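Long-range contact in proteasome accessory factor B/C (PafBC) (Paenarthrobacter aurescens, PDB 6SJ9), which probably acts as a transcriptional regulator of the bacterial DNA damage response, combining winged helix-turn-helix and WYL domains in one chain: residues 581-594 with 611-625. Sequence-based numbering, arbitrary orientation.
Sequences PGEDDVLVCLELTR and LPDGGLLAEVRFGDA
Asp585, just ahead of strand 586-592, meets Arg621 near the end of strand 616-622, their side chains crossing at about a right angle. Arg621 NE reaches the anti lone pair of Asp585 OD2 at 2.9 Å, forming a salt bridge whose carboxylate and guanidinium planes stand 61° apart. A bend at chi3 (64°) turns the guanidinium toward the turn of residues 582-585, whose Gly582 O and Asp585 OD2 lie at its edge, while Pro581 CB covers one face, 3.3 Å from NE. Arg621 NH2 makes a weak hydrogen bond to Gly582 O (N-H...O 124°). The same Asp585 OD2 takes Gly582 N from above the carboxylate plane at 3.0 Å, while a water donates to both Asp585 OD1 and Gly623 O. Replacing Asp585 by alanine would probably leave the guanidinium without its charged mate and the turn without its side-chain tie to Gly582 N.

Beyond this corner the strands run antiparallel through seven paired positions, four of them hydrogen-bonded pairs from Val586-Phe622 to Leu592-Leu616. On one face Leu590 CD1 packs 3.8 Å from Val620 CG2 and sits at the edge of the Phe622 ring, whereas Val588 CG2 approaches that ring obliquely; Leu592 CD1 touches Ala618 CB. Helix 627-634 covers this side, with Phe631 edge-to-face against Phe622. On the other face, Leu587 CD2 lies 3.6 Å from Glu619 CG, and the glutamate's carboxylate pairs with Arg607.

Strand 639-643 flanks 586-592 and 607-610 flanks 616-622, giving the 2-3-1-4 antiparallel order of the ferredoxin-like fold in this WCX domain. Eight backbone hydrogen bonds thus join its two central strands, and at one end the Asp585-Arg621 salt bridge probably ties the turn of residues 582-585 to strand 616-622.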
loop_
_atom_site.group_PDB
_atom_site.type_symbol
_atom_site.label_atom_id
_atom_site.label_comp_id
_atom_site.label_asym_id
_atom_site.label_seq_id
_atom_site.Cartn_x
_atom_site.Cartn_y
_atom_site.Cartn_z
ATOM N N PRO A 581 -5.933 9.809 -12.421
ATOM C CA PRO A 581 -5.291 11.104 -12.116
ATOM C C PRO A 581 -6.293 12.005 -11.424
ATOM O O PRO A 581 -7.481 11.977 -11.748
ATOM C CB PRO A 581 -4.871 11.660 -13.486
ATOM C CG PRO A 581 -5.477 10.818 -14.482
ATOM C CD PRO A 581 -5.956 9.538 -13.872
ATOM N N GLY A 582 -5.817 12.716 -10.384
ATOM C CA GLY A 582 -6.650 13.641 -9.626
ATOM C C GLY A 582 -6.731 15.046 -10.249
ATOM O O GLY A 582 -5.810 15.525 -10.911
ATOM N N GLU A 583 -7.866 15.704 -10.017
ATOM C CA GLU A 583 -8.075 17.056 -10.518
ATOM C C GLU A 583 -6.996 18.020 -10.016
ATOM O O GLU A 583 -6.592 18.937 -10.727
ATOM C CB GLU A 583 -9.457 17.535 -10.068
ATOM C CG GLU A 583 -9.717 19.053 -10.430
ATOM C CD GLU A 583 -9.877 19.276 -11.953
ATOM O OE1 GLU A 583 -10.173 18.309 -12.697
ATOM O OE2 GLU A 583 -9.661 20.413 -12.414
ATOM N N ASP A 584 -6.496 17.801 -8.806
ATOM C CA ASP A 584 -5.552 18.688 -8.156
ATOM C C ASP A 584 -4.096 18.266 -8.368
ATOM O O ASP A 584 -3.214 18.828 -7.722
ATOM C CB ASP A 584 -5.853 18.732 -6.644
ATOM C CG ASP A 584 -7.332 19.081 -6.320
ATOM O OD1 ASP A 584 -7.972 19.895 -7.016
ATOM O OD2 ASP A 584 -7.872 18.516 -5.356
ATOM N N ASP A 585 -3.811 17.296 -9.240
ATOM C CA ASP A 585 -2.426 16.870 -9.387
ATOM C C ASP A 585 -1.538 18.032 -9.843
ATOM O O ASP A 585 -1.975 18.932 -10.557
ATOM C CB ASP A 585 -2.331 15.725 -10.390
ATOM C CG ASP A 585 -2.890 14.372 -9.839
ATOM O OD1 ASP A 585 -3.372 14.304 -8.680
ATOM O OD2 ASP A 585 -2.872 13.378 -10.593
ATOM N N VAL A 586 -0.283 18.022 -9.408
ATOM C CA VAL A 586 0.721 18.960 -9.878
ATOM C C VAL A 586 1.724 18.171 -10.717
ATOM O O VAL A 586 2.182 17.098 -10.317
ATOM C CB VAL A 586 1.371 19.728 -8.714
ATOM C CG1 VAL A 586 0.902 19.189 -7.425
ATOM C CG2 VAL A 586 2.857 19.698 -8.789
ATOM N N LEU A 587 2.037 18.679 -11.891
ATOM C CA LEU A 587 2.940 18.012 -12.822
ATOM C C LEU A 587 4.397 18.386 -12.541
ATOM O O LEU A 587 4.719 19.563 -12.362
ATOM C CB LEU A 587 2.525 18.377 -14.246
ATOM C CG LEU A 587 3.155 17.624 -15.416
ATOM C CD1 LEU A 587 4.502 18.212 -15.812
ATOM C CD2 LEU A 587 3.251 16.113 -15.090
ATOM N N VAL A 588 5.256 17.385 -12.389
ATOM C CA VAL A 588 6.635 17.593 -11.958
ATOM C C VAL A 588 7.539 16.800 -12.888
ATOM O O VAL A 588 7.176 15.710 -13.333
ATOM C CB VAL A 588 6.855 17.163 -10.495
ATOM C CG1 VAL A 588 8.292 17.320 -10.110
ATOM C CG2 VAL A 588 5.947 17.948 -9.556
ATOM N N CYS A 589 8.671 17.376 -13.253
ATOM C CA CYS A 589 9.687 16.695 -14.040
ATOM C C CYS A 589 10.851 16.364 -13.116
ATOM O O CYS A 589 11.372 17.256 -12.444
ATOM C CB CYS A 589 10.136 17.574 -15.207
ATOM S SG CYS A 589 11.308 16.749 -16.245
ATOM N N LEU A 590 11.209 15.078 -13.037
ATOM C CA LEU A 590 12.229 14.541 -12.141
ATOM C C LEU A 590 13.409 14.057 -12.956
ATOM O O LEU A 590 13.237 13.628 -14.097
ATOM C CB LEU A 590 11.708 13.323 -11.326
ATOM C CG LEU A 590 10.483 13.468 -10.455
ATOM C CD1 LEU A 590 10.069 12.124 -9.814
ATOM C CD2 LEU A 590 10.673 14.544 -9.419
ATOM N N GLU A 591 14.598 14.076 -12.353
ATOM C CA GLU A 591 15.698 13.227 -12.790
ATOM C C GLU A 591 15.902 12.127 -11.749
ATOM O O GLU A 591 15.940 12.399 -10.549
ATOM C CB GLU A 591 17.004 13.986 -12.983
ATOM C CG GLU A 591 18.141 13.051 -13.418
ATOM C CD GLU A 591 19.443 13.777 -13.710
ATOM O OE1 GLU A 591 19.468 15.018 -13.604
ATOM O OE2 GLU A 591 20.446 13.109 -14.023
ATOM N N LEU A 592 16.016 10.895 -12.221
ATOM C CA LEU A 592 16.230 9.707 -11.418
ATOM C C LEU A 592 17.587 9.112 -11.744
ATOM O O LEU A 592 17.975 9.047 -12.913
ATOM C CB LEU A 592 15.129 8.661 -11.698
ATOM C CG LEU A 592 13.672 9.126 -11.498
ATOM C CD1 LEU A 592 12.684 8.074 -11.910
ATOM C CD2 LEU A 592 13.396 9.548 -10.056
ATOM N N THR A 593 18.299 8.656 -10.720
ATOM C CA THR A 593 19.470 7.812 -10.930
ATOM C C THR A 593 19.054 6.389 -11.306
ATOM O O THR A 593 17.899 5.994 -11.142
ATOM C CB THR A 593 20.312 7.758 -9.667
ATOM O OG1 THR A 593 19.545 7.112 -8.638
ATOM C CG2 THR A 593 20.729 9.184 -9.204
ATOM N N ARG A 594 20.018 5.611 -11.819
ATOM C CA ARG A 594 19.749 4.213 -12.138
ATOM C C ARG A 594 19.279 3.457 -10.909
ATOM O O ARG A 594 18.269 2.744 -10.950
ATOM C CB ARG A 594 20.998 3.534 -12.704
ATOM C CG ARG A 594 20.677 2.122 -13.161
ATOM C CD ARG A 594 21.851 1.289 -13.695
ATOM N NE ARG A 594 21.253 0.199 -14.480
ATOM C CZ ARG A 594 20.787 -0.956 -13.983
ATOM N NH1 ARG A 594 20.875 -1.227 -12.678
ATOM N NH2 ARG A 594 20.220 -1.851 -14.801
ATOM N N LEU A 611 18.617 8.336 -19.867
ATOM C CA LEU A 611 19.825 9.118 -19.701
ATOM C C LEU A 611 21.046 8.208 -19.790
ATOM O O LEU A 611 20.923 6.984 -19.660
ATOM C CB LEU A 611 19.793 9.860 -18.361
ATOM C CG LEU A 611 18.695 10.922 -18.333
ATOM C CD1 LEU A 611 18.617 11.580 -16.969
ATOM C CD2 LEU A 611 18.900 11.946 -19.407
ATOM N N PRO A 612 22.241 8.771 -20.037
ATOM C CA PRO A 612 23.378 7.926 -20.452
ATOM C C PRO A 612 23.725 6.782 -19.514
ATOM O O PRO A 612 23.992 5.669 -19.990
ATOM C CB PRO A 612 24.533 8.931 -20.535
ATOM C CG PRO A 612 23.877 10.211 -20.856
ATOM C CD PRO A 612 22.588 10.205 -20.101
ATOM N N ASP A 613 23.734 7.015 -18.200
ATOM C CA ASP A 613 24.228 6.031 -17.247
ATOM C C ASP A 613 23.115 5.204 -16.622
ATOM O O ASP A 613 23.258 4.753 -15.487
ATOM C CB ASP A 613 25.035 6.727 -16.158
ATOM C CG ASP A 613 26.449 7.043 -16.605
ATOM O OD1 ASP A 613 26.702 8.224 -16.925
ATOM O OD2 ASP A 613 27.299 6.125 -16.670
ATOM N N GLY A 614 22.015 4.991 -17.334
ATOM C CA GLY A 614 20.918 4.203 -16.813
ATOM C C GLY A 614 19.927 4.972 -15.969
ATOM O O GLY A 614 18.941 4.374 -15.495
ATOM N N GLY A 615 20.140 6.280 -15.777
ATOM C CA GLY A 615 19.163 7.139 -15.138
ATOM C C GLY A 615 18.044 7.478 -16.095
ATOM O O GLY A 615 17.977 6.970 -17.213
ATOM N N LEU A 616 17.158 8.374 -15.662
ATOM C CA LEU A 616 16.120 8.797 -16.593
ATOM C C LEU A 616 15.464 10.088 -16.134
ATOM O O LEU A 616 15.462 10.408 -14.946
ATOM C CB LEU A 616 15.027 7.749 -16.786
ATOM C CG LEU A 616 14.289 7.213 -15.568
ATOM C CD1 LEU A 616 12.936 6.740 -15.961
ATOM C CD2 LEU A 616 15.047 6.061 -15.037
ATOM N N LEU A 617 14.956 10.838 -17.109
ATOM C CA LEU A 617 13.984 11.879 -16.858
ATOM C C LEU A 617 12.609 11.271 -16.725
ATOM O O LEU A 617 12.251 10.342 -17.454
ATOM C CB LEU A 617 13.939 12.903 -17.990
ATOM C CG LEU A 617 15.212 13.623 -18.416
ATOM C CD1 LEU A 617 14.879 14.611 -19.549
ATOM C CD2 LEU A 617 15.896 14.327 -17.249
ATOM N N ALA A 618 11.812 11.832 -15.836
ATOM C CA ALA A 618 10.477 11.290 -15.620
ATOM C C ALA A 618 9.520 12.402 -15.247
ATOM O O ALA A 618 9.744 13.124 -14.271
ATOM C CB ALA A 618 10.498 10.211 -14.547
ATOM N N GLU A 619 8.479 12.540 -16.031
ATOM C CA GLU A 619 7.409 13.480 -15.767
ATOM C C GLU A 619 6.295 12.751 -15.010
ATOM O O GLU A 619 5.732 11.784 -15.526
ATOM C CB GLU A 619 6.926 14.001 -17.115
ATOM C CG GLU A 619 6.012 15.150 -17.110
ATOM C CD GLU A 619 5.684 15.548 -18.524
ATOM O OE1 GLU A 619 6.313 16.494 -19.044
ATOM O OE2 GLU A 619 4.837 14.853 -19.134
ATOM N N VAL A 620 6.010 13.163 -13.781
ATOM C CA VAL A 620 5.039 12.469 -12.939
ATOM C C VAL A 620 4.032 13.467 -12.368
ATOM O O VAL A 620 4.358 14.628 -12.119
ATOM C CB VAL A 620 5.728 11.683 -11.781
ATOM C CG1 VAL A 620 6.731 10.688 -12.339
ATOM C CG2 VAL A 620 6.414 12.596 -10.856
ATOM N N ARG A 621 2.831 12.974 -12.061
ATOM C CA ARG A 621 1.807 13.736 -11.357
ATOM C C ARG A 621 1.816 13.373 -9.876
ATOM O O ARG A 621 1.587 12.219 -9.523
ATOM C CB ARG A 621 0.424 13.458 -11.950
ATOM C CG ARG A 621 0.272 13.878 -13.417
ATOM C CD ARG A 621 -1.016 13.273 -14.051
ATOM N NE ARG A 621 -2.271 13.754 -13.438
ATOM C CZ ARG A 621 -3.048 14.718 -13.946
ATOM N NH1 ARG A 621 -2.706 15.333 -15.083
ATOM N NH2 ARG A 621 -4.173 15.074 -13.326
ATOM N N PHE A 622 2.080 14.353 -9.014
ATOM C CA PHE A 622 2.002 14.188 -7.570
ATOM C C PHE A 622 0.672 14.721 -7.085
ATOM O O PHE A 622 0.139 15.696 -7.646
ATOM C CB PHE A 622 3.133 14.919 -6.853
ATOM C CG PHE A 622 4.385 14.149 -6.830
ATOM C CD1 PHE A 622 5.342 14.350 -7.820
ATOM C CD2 PHE A 622 4.614 13.198 -5.862
ATOM C CE1 PHE A 622 6.519 13.607 -7.808
ATOM C CE2 PHE A 622 5.779 12.455 -5.843
ATOM C CZ PHE A 622 6.735 12.648 -6.816
ATOM N N GLY A 623 0.126 14.041 -6.069
ATOM C CA GLY A 623 -1.192 14.366 -5.552
ATOM C C GLY A 623 -1.255 15.726 -4.896
ATOM O O GLY A 623 -2.316 16.365 -4.903
ATOM N N ASP A 624 -0.135 16.183 -4.330
ATOM C CA ASP A 624 -0.074 17.441 -3.622
ATOM C C ASP A 624 1.383 17.895 -3.652
ATOM O O ASP A 624 2.294 17.095 -3.423
ATOM C CB ASP A 624 -0.559 17.293 -2.166
ATOM C CG ASP A 624 -0.598 18.643 -1.420
ATOM O OD1 ASP A 624 -1.675 19.291 -1.453
ATOM O OD2 ASP A 624 0.435 19.073 -0.836
ATOM N N ALA A 625 1.594 19.189 -3.920
ATOM C CA ALA A 625 2.960 19.699 -3.981
ATOM C C ALA A 625 3.665 19.585 -2.641
ATOM O O ALA A 625 4.899 19.549 -2.612
ATOM C CB ALA A 625 2.981 21.155 -4.462
HETATM O O HOH W 1 -4.854 15.513 -6.386
#